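Local coordinates for LPXTG cell wall surface protein (Streptococcus gordonii, PDB 7AVH) that probably acts as a cell-wall-anchored adhesin whose tandem SHIRT repeats, two of them present here, hold its binding region away from the bacterial surface, at residues 88-93 / 108-113. Residues are numbered along the deposited sequence; the frame is centred on the assembly and turned at random.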
ATOM      1  N   ALA A  88       6.605  -0.737 -11.353  1.00 12.30           N
ATOM      2  CA  ALA A  88       7.012  -0.258 -12.684  1.00 13.70           C
ATOM      3  C   ALA A  88       8.373  -0.812 -13.003  1.00 11.94           C
ATOM      4  O   ALA A  88       9.291  -0.636 -12.238  1.00 12.46           O
ATOM      5  CB  ALA A  88       7.034   1.245 -12.718  1.00 15.75           C
ATOM      6  N   THR A  89       8.442  -1.551 -14.131  1.00 11.34           N
ATOM      7  CA  THR A  89       9.673  -2.204 -14.548  1.00 10.76           C
ATOM      8  C   THR A  89      10.211  -1.537 -15.823  1.00  9.12           C
ATOM      9  O   THR A  89       9.509  -0.768 -16.476  1.00 10.69           O
ATOM     10  CB  THR A  89       9.330  -3.697 -14.764  1.00 11.74           C
ATOM     11  OG1 THR A  89       8.308  -3.811 -15.753  1.00 13.69           O
ATOM     12  CG2 THR A  89       8.783  -4.335 -13.462  1.00 13.30           C
ATOM     13  N   HIS A  90      11.438  -1.964 -16.125  1.00  9.41           N
ATOM     14  CA  HIS A  90      12.192  -1.369 -17.254  1.00  9.76           C
ATOM     15  C   HIS A  90      12.744  -2.490 -18.062  1.00  9.79           C
ATOM     16  O   HIS A  90      13.129  -3.553 -17.605  1.00 11.75           O
ATOM     17  CB  HIS A  90      13.321  -0.483 -16.669  1.00 10.73           C
ATOM     18  CG  HIS A  90      12.891   0.599 -15.740  1.00  9.90           C
ATOM     19  ND1 HIS A  90      12.575   0.346 -14.401  1.00 11.83           N
ATOM     20  CD2 HIS A  90      12.716   1.917 -15.906  1.00 12.42           C
ATOM     21  CE1 HIS A  90      12.250   1.489 -13.848  1.00 13.77           C
ATOM     22  NE2 HIS A  90      12.268   2.495 -14.719  1.00 13.29           N
ATOM     23  N   GLU A  91      13.007  -2.096 -19.328  1.00 10.09           N
ATOM     24  CA  GLU A  91      13.716  -2.949 -20.289  1.00 10.66           C
ATOM     25  C   GLU A  91      14.513  -2.042 -21.240  1.00  9.95           C
ATOM     26  O   GLU A  91      14.070  -0.949 -21.484  1.00 11.34           O
ATOM     27  CB  GLU A  91      12.730  -3.756 -21.112  1.00 12.93           C
ATOM     28  CG  GLU A  91      13.159  -4.523 -22.312  1.00 17.33           C
ATOM     29  CD  GLU A  91      12.081  -5.231 -23.078  1.00 22.18           C
ATOM     30  OE1 GLU A  91      10.806  -5.100 -22.775  1.00 17.38           O
ATOM     31  OE2 GLU A  91      12.546  -5.997 -23.989  1.00 25.85           O
ATOM     32  N   PHE A  92      15.638  -2.542 -21.679  1.00 10.25           N
ATOM     33  CA  PHE A  92      16.405  -1.838 -22.745  1.00 10.69           C
ATOM     34  C   PHE A  92      16.431  -2.674 -24.007  1.00 11.29           C
ATOM     35  O   PHE A  92      16.512  -3.888 -24.002  1.00 13.48           O
ATOM     36  CB  PHE A  92      17.833  -1.660 -22.280  1.00 11.32           C
ATOM     37  CG  PHE A  92      18.080  -0.675 -21.178  1.00  9.71           C
ATOM     38  CD1 PHE A  92      17.216   0.353 -20.881  1.00 10.35           C
ATOM     39  CD2 PHE A  92      19.292  -0.719 -20.504  1.00 10.72           C
ATOM     40  CE1 PHE A  92      17.530   1.334 -19.921  1.00 10.86           C
ATOM     41  CE2 PHE A  92      19.618   0.248 -19.548  1.00 11.68           C
ATOM     42  CZ  PHE A  92      18.756   1.294 -19.261  1.00 11.85           C
ATOM     43  N   VAL A  93      16.414  -1.915 -25.103  1.00 11.58           N
ATOM     44  CA  VAL A  93      16.526  -2.506 -26.462  1.00 13.56           C
ATOM     45  C   VAL A  93      17.520  -1.638 -27.268  1.00 11.87           C
ATOM     46  O   VAL A  93      17.677  -0.451 -27.001  1.00 12.66           O
ATOM     47  CB  VAL A  93      15.153  -2.523 -27.181  1.00 16.14           C
ATOM     48  CG1 VAL A  93      14.159  -3.448 -26.524  1.00 19.49           C
ATOM     49  CG2 VAL A  93      14.559  -1.154 -27.413  1.00 16.84           C
ATOM     50  N   LEU A 108      23.083  -1.179 -16.738  1.00 10.20           N
ATOM     51  CA  LEU A 108      22.506   0.099 -16.337  1.00 10.18           C
ATOM     52  C   LEU A 108      20.964   0.041 -16.259  1.00 11.05           C
ATOM     53  O   LEU A 108      20.348   1.062 -16.011  1.00 12.42           O
ATOM     54  CB  LEU A 108      22.931   1.208 -17.315  1.00  9.85           C
ATOM     55  CG  LEU A 108      24.448   1.469 -17.343  1.00 10.82           C
ATOM     56  CD1 LEU A 108      24.768   2.384 -18.537  1.00 11.85           C
ATOM     57  CD2 LEU A 108      24.916   2.052 -16.057  1.00 13.74           C
ATOM     58  N   LEU A 109      20.398  -1.146 -16.427  1.00 10.16           N
ATOM     59  CA  LEU A 109      18.939  -1.227 -16.372  1.00  9.52           C
ATOM     60  C   LEU A 109      18.467  -0.811 -14.973  1.00 10.03           C
ATOM     61  O   LEU A 109      18.936  -1.415 -13.973  1.00 11.31           O
ATOM     62  CB  LEU A 109      18.487  -2.659 -16.633  1.00 11.04           C
ATOM     63  CG  LEU A 109      16.991  -2.799 -16.767  1.00 12.03           C
ATOM     64  CD1 LEU A 109      16.492  -2.114 -18.078  1.00 11.76           C
ATOM     65  CD2 LEU A 109      16.650  -4.250 -16.793  1.00 15.80           C
ATOM     66  N   PRO A 110      17.542   0.138 -14.837  1.00 10.98           N
ATOM     67  CA  PRO A 110      17.120   0.542 -13.475  1.00 12.10           C
ATOM     68  C   PRO A 110      16.401  -0.602 -12.771  1.00 13.15           C
ATOM     69  O   PRO A 110      15.799  -1.462 -13.351  1.00 12.55           O
ATOM     70  CB  PRO A 110      16.157   1.691 -13.748  1.00 13.03           C
ATOM     71  CG  PRO A 110      16.626   2.238 -15.061  1.00 13.14           C
ATOM     72  CD  PRO A 110      16.979   1.033 -15.844  1.00 11.10           C
ATOM     73  N   ALA A 111      16.452  -0.477 -11.445  1.00 14.51           N
ATOM     74  CA  ALA A 111      15.666  -1.305 -10.552  1.00 13.85           C
ATOM     75  C   ALA A 111      14.156  -1.129 -10.765  1.00 11.93           C
ATOM     76  O   ALA A 111      13.687  -0.052 -11.160  1.00 12.57           O
ATOM     77  CB  ALA A 111      16.041  -0.921  -9.120  1.00 18.06           C
ATOM     78  N   ASP A 112      13.394  -2.165 -10.406  1.00 14.13           N
ATOM     79  CA  ASP A 112      11.943  -1.987 -10.414  1.00 12.90           C
ATOM     80  C   ASP A 112      11.527  -0.928  -9.353  1.00 12.60           C
ATOM     81  O   ASP A 112      12.183  -0.823  -8.288  1.00 16.87           O
ATOM     82  CB  ASP A 112      11.237  -3.266 -10.042  1.00 14.85           C
ATOM     83  CG  ASP A 112      11.392  -4.433 -10.940  1.00 20.52           C
ATOM     84  OD1 ASP A 112      11.925  -4.227 -12.075  1.00 19.46           O
ATOM     85  OD2 ASP A 112      10.952  -5.522 -10.579  1.00 19.59           O
ATOM     86  N   GLN A 113      10.554  -0.140  -9.709  1.00 12.53           N
ATOM     87  CA  GLN A 113       9.870   0.742  -8.747  1.00 14.23           C
ATOM     88  C   GLN A 113       8.743  -0.061  -8.116  1.00 13.14           C
ATOM     89  O   GLN A 113       8.008  -0.714  -8.799  1.00 18.01           O
ATOM     90  CB  GLN A 113       9.337   1.985  -9.378  1.00 15.37           C
ATOM     91  CG  GLN A 113      10.367   2.790 -10.122  1.00 16.72           C
ATOM     92  CD  GLN A 113       9.679   3.862 -10.912  1.00 20.92           C
ATOM     93  OE1 GLN A 113       8.538   4.268 -10.646  1.00 27.49           O
ATOM     94  NE2 GLN A 113      10.359   4.371 -11.904  1.00 17.33           N
TER
HETATM   95  O   HOH W   1      13.141  -2.407 -13.713  1.00 11.86           O
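Ala88 and Gln113 form an antiparallel hydrogen-bonded pair: Ala88 N donates to Gln113 O, and Gln113 N returns a bond to Ala88 O, each 2.9 Å long. At Thr89 the CG2 methyl lies alongside the Asp112 carboxylate, 3.4 Å from OD1, while OG1 is bound by His157 on strand 156-166. At His90 the backbones have parted, its CA 6.5 Å from Pro110 CA. The side chain points toward the loop, and with CG anti to the carbonyl carbon (chi1 -57°) the ring lies across Pro110, whose CB sits squarely over one face, 3.8 Å from the centroid, in a CH-pi contact. In the plane of that ring, a water bonds ND1 at 2.9 Å and donates to both Pro110 O and Asp112 OD1; NE2 is tied to Thr125 N, so both ring nitrogens are held and the rotation is fixed. Beyond Glu91, whose CA meets Leu109 CD1 at 3.6 Å, the same methyl lies over one face of the Phe92 ring in a CH-pi contact, 3.8 Å from its centroid. Trp162 meets Phe92 edge-to-face. The pairing thus joins strand 72-94 to strand 113-117, with the loop after helix 103-106 packed against the beta-sheet of this construct's C-terminal SHIRT domain.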